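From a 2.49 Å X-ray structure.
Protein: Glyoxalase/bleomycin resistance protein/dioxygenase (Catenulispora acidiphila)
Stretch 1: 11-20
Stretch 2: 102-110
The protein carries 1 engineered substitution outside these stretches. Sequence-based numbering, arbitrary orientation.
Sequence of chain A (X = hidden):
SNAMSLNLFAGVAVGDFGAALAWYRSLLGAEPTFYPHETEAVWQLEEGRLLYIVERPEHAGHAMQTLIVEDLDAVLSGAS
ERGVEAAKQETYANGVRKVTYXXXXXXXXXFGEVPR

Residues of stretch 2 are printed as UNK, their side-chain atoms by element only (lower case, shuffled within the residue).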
ATOM      1  N   GLY A  11       3.810  -8.974  -1.219  1.00 27.49           N
ATOM      2  CA  GLY A  11       3.382  -9.247   0.145  1.00 27.55           C
ATOM      3  C   GLY A  11       3.906  -8.322   1.238  1.00 28.59           C
ATOM      4  O   GLY A  11       5.000  -7.760   1.149  1.00 27.45           O
ATOM      5  N   VAL A  12       3.115  -8.158   2.288  1.00 31.02           N
ATOM      6  CA  VAL A  12       3.532  -7.385   3.442  1.00 27.91           C
ATOM      7  C   VAL A  12       3.197  -8.172   4.695  1.00 28.46           C
ATOM      8  O   VAL A  12       2.050  -8.524   4.923  1.00 31.30           O
ATOM      9  CB  VAL A  12       2.822  -6.005   3.507  1.00 29.40           C
ATOM     10  CG1 VAL A  12       3.261  -5.248   4.753  1.00 29.27           C
ATOM     11  CG2 VAL A  12       3.101  -5.175   2.240  1.00 28.77           C
ATOM     12  N   ALA A  13       4.195  -8.475   5.511  1.00 31.59           N
ATOM     13  CA  ALA A  13       3.915  -9.092   6.794  1.00 29.05           C
ATOM     14  C   ALA A  13       3.434  -8.023   7.776  1.00 31.21           C
ATOM     15  O   ALA A  13       4.041  -6.944   7.878  1.00 29.85           O
ATOM     16  CB  ALA A  13       5.159  -9.800   7.334  1.00 28.75           C
ATOM     17  N   VAL A  14       2.364  -8.314   8.510  1.00 31.45           N
ATOM     18  CA  VAL A  14       1.875  -7.371   9.517  1.00 32.89           C
ATOM     19  C   VAL A  14       1.773  -7.967  10.937  1.00 36.76           C
ATOM     20  O   VAL A  14       1.785  -9.190  11.123  1.00 34.49           O
ATOM     21  CB  VAL A  14       0.517  -6.747   9.107  1.00 34.01           C
ATOM     22  CG1 VAL A  14       0.594  -6.174   7.680  1.00 32.96           C
ATOM     23  CG2 VAL A  14      -0.598  -7.773   9.225  1.00 35.07           C
ATOM     24  N   GLY A  15       1.690  -7.078  11.923  1.00 36.50           N
ATOM     25  CA  GLY A  15       1.525  -7.473  13.314  1.00 40.38           C
ATOM     26  C   GLY A  15       0.071  -7.746  13.668  1.00 49.26           C
ATOM     27  O   GLY A  15      -0.378  -8.883  13.634  1.00 53.93           O
ATOM     28  N   ASP A  16      -0.707  -6.720  14.039  1.00 54.20           N
ATOM     29  CA  ASP A  16      -2.143  -6.876  14.240  1.00 49.19           C
ATOM     30  C   ASP A  16      -2.866  -6.821  12.902  1.00 46.31           C
ATOM     31  O   ASP A  16      -2.810  -5.808  12.208  1.00 46.17           O
ATOM     32  CB  ASP A  16      -2.681  -5.802  15.187  1.00 55.80           C
ATOM     33  CG  ASP A  16      -4.197  -5.637  15.093  1.00 71.04           C
ATOM     34  OD1 ASP A  16      -4.930  -6.612  14.797  1.00 76.86           O
ATOM     35  OD2 ASP A  16      -4.669  -4.511  15.322  1.00 78.07           O
ATOM     36  N   PHE A  17      -3.563  -7.897  12.548  1.00 43.56           N
ATOM     37  CA  PHE A  17      -4.235  -7.948  11.258  1.00 48.08           C
ATOM     38  C   PHE A  17      -5.309  -6.862  11.109  1.00 52.51           C
ATOM     39  O   PHE A  17      -5.332  -6.144  10.107  1.00 53.66           O
ATOM     40  CB  PHE A  17      -4.817  -9.330  11.001  1.00 46.95           C
ATOM     41  CG  PHE A  17      -5.492  -9.458   9.669  1.00 51.55           C
ATOM     42  CD1 PHE A  17      -4.750  -9.672   8.518  1.00 52.46           C
ATOM     43  CD2 PHE A  17      -6.870  -9.366   9.561  1.00 51.86           C
ATOM     44  CE1 PHE A  17      -5.374  -9.799   7.280  1.00 51.68           C
ATOM     45  CE2 PHE A  17      -7.498  -9.494   8.327  1.00 52.55           C
ATOM     46  CZ  PHE A  17      -6.746  -9.711   7.186  1.00 53.64           C
ATOM     47  N   GLY A  18      -6.182  -6.732  12.106  1.00 51.93           N
ATOM     48  CA  GLY A  18      -7.232  -5.728  12.075  1.00 45.64           C
ATOM     49  C   GLY A  18      -6.768  -4.301  11.826  1.00 46.89           C
ATOM     50  O   GLY A  18      -7.341  -3.592  10.995  1.00 45.58           O
ATOM     51  N   ALA A  19      -5.725  -3.869  12.536  1.00 45.67           N
ATOM     52  CA  ALA A  19      -5.184  -2.523  12.331  1.00 44.53           C
ATOM     53  C   ALA A  19      -4.667  -2.372  10.905  1.00 49.94           C
ATOM     54  O   ALA A  19      -4.908  -1.362  10.239  1.00 52.45           O
ATOM     55  CB  ALA A  19      -4.085  -2.226  13.320  1.00 44.09           C
ATOM     56  N   ALA A  20      -3.968  -3.395  10.436  1.00 44.64           N
ATOM     57  CA  ALA A  20      -3.366  -3.351   9.111  1.00 45.91           C
ATOM     58  C   ALA A  20      -4.436  -3.331   8.018  1.00 46.44           C
ATOM     59  O   ALA A  20      -4.339  -2.570   7.049  1.00 43.20           O
ATOM     60  CB  ALA A  20      -2.395  -4.527   8.916  1.00 42.28           C
ATOM     61  N   UNK A 102       3.851   5.014   5.722  1.00 30.45           N
ATOM     62  CA  UNK A 102       4.253   4.001   6.679  1.00 29.81           C
ATOM     63  C   UNK A 102       3.013   3.325   7.247  1.00 33.04           C
ATOM     64  O   UNK A 102       2.154   3.999   7.811  1.00 36.61           O
ATOM     65  c   UNK A 102       7.303   4.165   6.735  1.00 30.15           C
ATOM     66  c   UNK A 102       6.401   5.228   7.347  1.00 34.35           C
ATOM     67  c   UNK A 102       5.074   4.629   7.799  1.00 28.70           C
ATOM     68  c   UNK A 102       7.090   5.938   8.488  1.00 34.66           C
ATOM     69  N   UNK A 103       2.916   2.001   7.090  1.00 34.24           N
ATOM     70  CA  UNK A 103       1.793   1.231   7.653  1.00 35.82           C
ATOM     71  C   UNK A 103       1.925   1.154   9.179  1.00 34.97           C
ATOM     72  O   UNK A 103       2.960   1.558   9.718  1.00 36.28           O
ATOM     73  o   UNK A 103       2.528  -2.342   6.854  1.00 26.64           O
ATOM     74  c   UNK A 103       1.619  -0.145   6.946  1.00 26.75           C
ATOM     75  o   UNK A 103       3.381  -1.046   8.381  1.00 32.38           O
ATOM     76  c   UNK A 103       2.588  -1.237   7.435  1.00 31.44           C
ATOM     77  N   UNK A 104       0.886   0.666   9.883  1.00 38.95           N
ATOM     78  CA  UNK A 104       0.960   0.615  11.353  1.00 38.53           C
ATOM     79  C   UNK A 104       2.208  -0.065  11.940  1.00 34.61           C
ATOM     80  O   UNK A 104       2.619   0.278  13.042  1.00 38.29           O
ATOM     81  c   UNK A 104      -1.285   0.267  10.678  1.00 37.19           C
ATOM     82  c   UNK A 104      -0.311  -0.148  11.727  1.00 38.63           C
ATOM     83  c   UNK A 104      -0.475   0.357   9.405  1.00 40.83           C
ATOM     84  N   UNK A 105       2.824  -0.977  11.205  1.00 33.32           N
ATOM     85  CA  UNK A 105       4.050  -1.623  11.681  1.00 36.54           C
ATOM     86  C   UNK A 105       5.347  -0.961  11.232  1.00 36.59           C
ATOM     87  O   UNK A 105       6.423  -1.302  11.731  1.00 39.60           O
ATOM     88  c   UNK A 105       3.012  -3.895  11.982  1.00 45.05           C
ATOM     89  o   UNK A 105       3.174  -4.138  13.194  1.00 48.23           O
ATOM     90  o   UNK A 105       2.017  -4.278  11.338  1.00 48.38           O
ATOM     91  c   UNK A 105       4.070  -3.088  11.266  1.00 38.92           C
ATOM     92  N   UNK A 106       5.261  -0.027  10.289  1.00 32.21           N
ATOM     93  CA  UNK A 106       6.450   0.654   9.817  1.00 28.20           C
ATOM     94  C   UNK A 106       6.934   0.260   8.429  1.00 35.39           C
ATOM     95  O   UNK A 106       7.934   0.793   7.950  1.00 33.69           O
ATOM     96  N   UNK A 107       6.250  -0.672   7.776  1.00 26.85           N
ATOM     97  CA  UNK A 107       6.586  -0.993   6.400  1.00 30.34           C
ATOM     98  C   UNK A 107       6.334   0.227   5.511  1.00 32.94           C
ATOM     99  O   UNK A 107       5.470   1.055   5.811  1.00 33.72           O
ATOM    100  o   UNK A 107       6.310  -3.388   6.423  1.00 27.55           O
ATOM    101  c   UNK A 107       5.787  -2.189   5.906  1.00 26.79           C
ATOM    102  N   UNK A 108       7.097   0.328   4.425  1.00 32.86           N
ATOM    103  CA  UNK A 108       7.041   1.480   3.526  1.00 37.03           C
ATOM    104  C   UNK A 108       6.275   1.161   2.254  1.00 32.65           C
ATOM    105  O   UNK A 108       6.645   0.257   1.506  1.00 36.43           O
ATOM    106  c   UNK A 108       9.288   2.395   4.347  1.00 44.80           C
ATOM    107  c   UNK A 108      10.765   2.649   4.008  1.00 52.99           C
ATOM    108  c   UNK A 108       8.458   1.933   3.159  1.00 38.01           C
ATOM    109  o   UNK A 108      11.149   2.500   2.829  1.00 58.07           O
ATOM    110  o   UNK A 108      11.548   2.994   4.925  1.00 54.18           O
ATOM    111  N   UNK A 109       5.198   1.898   2.020  1.00 33.37           N
ATOM    112  CA  UNK A 109       4.468   1.791   0.769  1.00 33.45           C
ATOM    113  C   UNK A 109       4.620   3.095   0.004  1.00 37.38           C
ATOM    114  O   UNK A 109       4.045   4.114   0.390  1.00 39.01           O
ATOM    115  c   UNK A 109       2.271   1.148  -0.298  1.00 34.10           C
ATOM    116  c   UNK A 109       2.951   1.543   0.999  1.00 33.82           C
ATOM    117  c   UNK A 109       2.738   0.479   2.069  1.00 33.03           C
ATOM    118  c   UNK A 109       3.205  -0.893   1.655  1.00 31.97           C
ATOM    119  N   UNK A 110       5.387   3.068  -1.079  1.00 34.73           N
ATOM    120  CA  UNK A 110       5.633   4.281  -1.849  1.00 36.35           C
ATOM    121  C   UNK A 110       4.817   4.356  -3.137  1.00 37.39           C
ATOM    122  O   UNK A 110       4.542   3.340  -3.788  1.00 36.61           O
ATOM    123  c   UNK A 110       7.119   4.451  -2.142  1.00 36.23           C
TER
HETATM  124  O   HOH W   1       4.183  -4.198   8.052  1.00 25.07           O
HETATM  125  O   HOH W   2      -0.477  -3.892  12.555  1.00 50.42           O

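Position 102 carries four side-chain carbons, forked at the second, and its side chain is out of reach of stretch 1. A fork one carbon beyond CB identifies Leu102.

Position 103 has two carbons, the second bearing two oxygens: a short carboxylate, hence Asp103. Its CA-to-CB bond points toward stretch 1, and OD2 lies 3.7 Å from Val12 CG1. OD1 turns to its own loop, accepting from the backbone N of position 107 at 3.0 Å (139°) and, in weak bonds, from N of positions 105 and 106, each at 2.9 Å.

At position 104 three carbons close a ring onto the backbone N, which only proline does. Pro104 reaches the helix of stretch 1, its CG 4.0 Å from Ala19 O and 4.5 Å from Ala20 CA.

Position 105 repeats the pattern of two carbons and two terminal oxygens, so it is Asp105. Gly15 N donates to its OD2 at 2.9 Å with an angle of 174°, almost linear. An ideal CB on Gly15 would fall 2.7 Å from Asp105 OD1, a clash, so the absence of a side chain there leaves space for the carboxylate.

Position 106 has no side-chain atoms and is Gly106. Its phi/psi of 107/-1 would jam a CB against the preceding carbonyl O. It ends the type I turn begun at Asp103, with Gly106 N bonded to Asp103 O at 2.9 Å.

Position 107 shows one carbon, then one oxygen, unbranched: Ser107. Its OG is 3.9 Å from Val12 CG1 and donates to water 1 at 2.8 Å.

Position 108 has three carbons, the third carrying two oxygens, giving Glu108; its side chain does not reach stretch 1.

Position 109 has four carbons, forked at the first, with one arm two carbons long. This is Ile109. CA-to-CB points sideways, but the end comes nearer, placing CD1 4.3 Å from Val12 CG2.

Position 110 has a single carbon, out of reach of stretch 1, and is Ala110.

The contact buries 313 Å² and combines one direct hydrogen bond, Gly15 N to Asp105 OD2, with two water bridges. Water 1 donates to Ala13 O and Asp103 OD2, both at 2.8 Å, while accepting from Ser107 OG. Water 2 donates to Asp16 O at 3.0 Å and Asp105 OD2 at 2.8 Å. Thus Asp103 organizes its turn through OD1 and meets water 1 through OD2, while Val12 packs against Ile109 and Pro104 rests against the helix.

Stretch 2, residues 102-110: LDPDGSEIA
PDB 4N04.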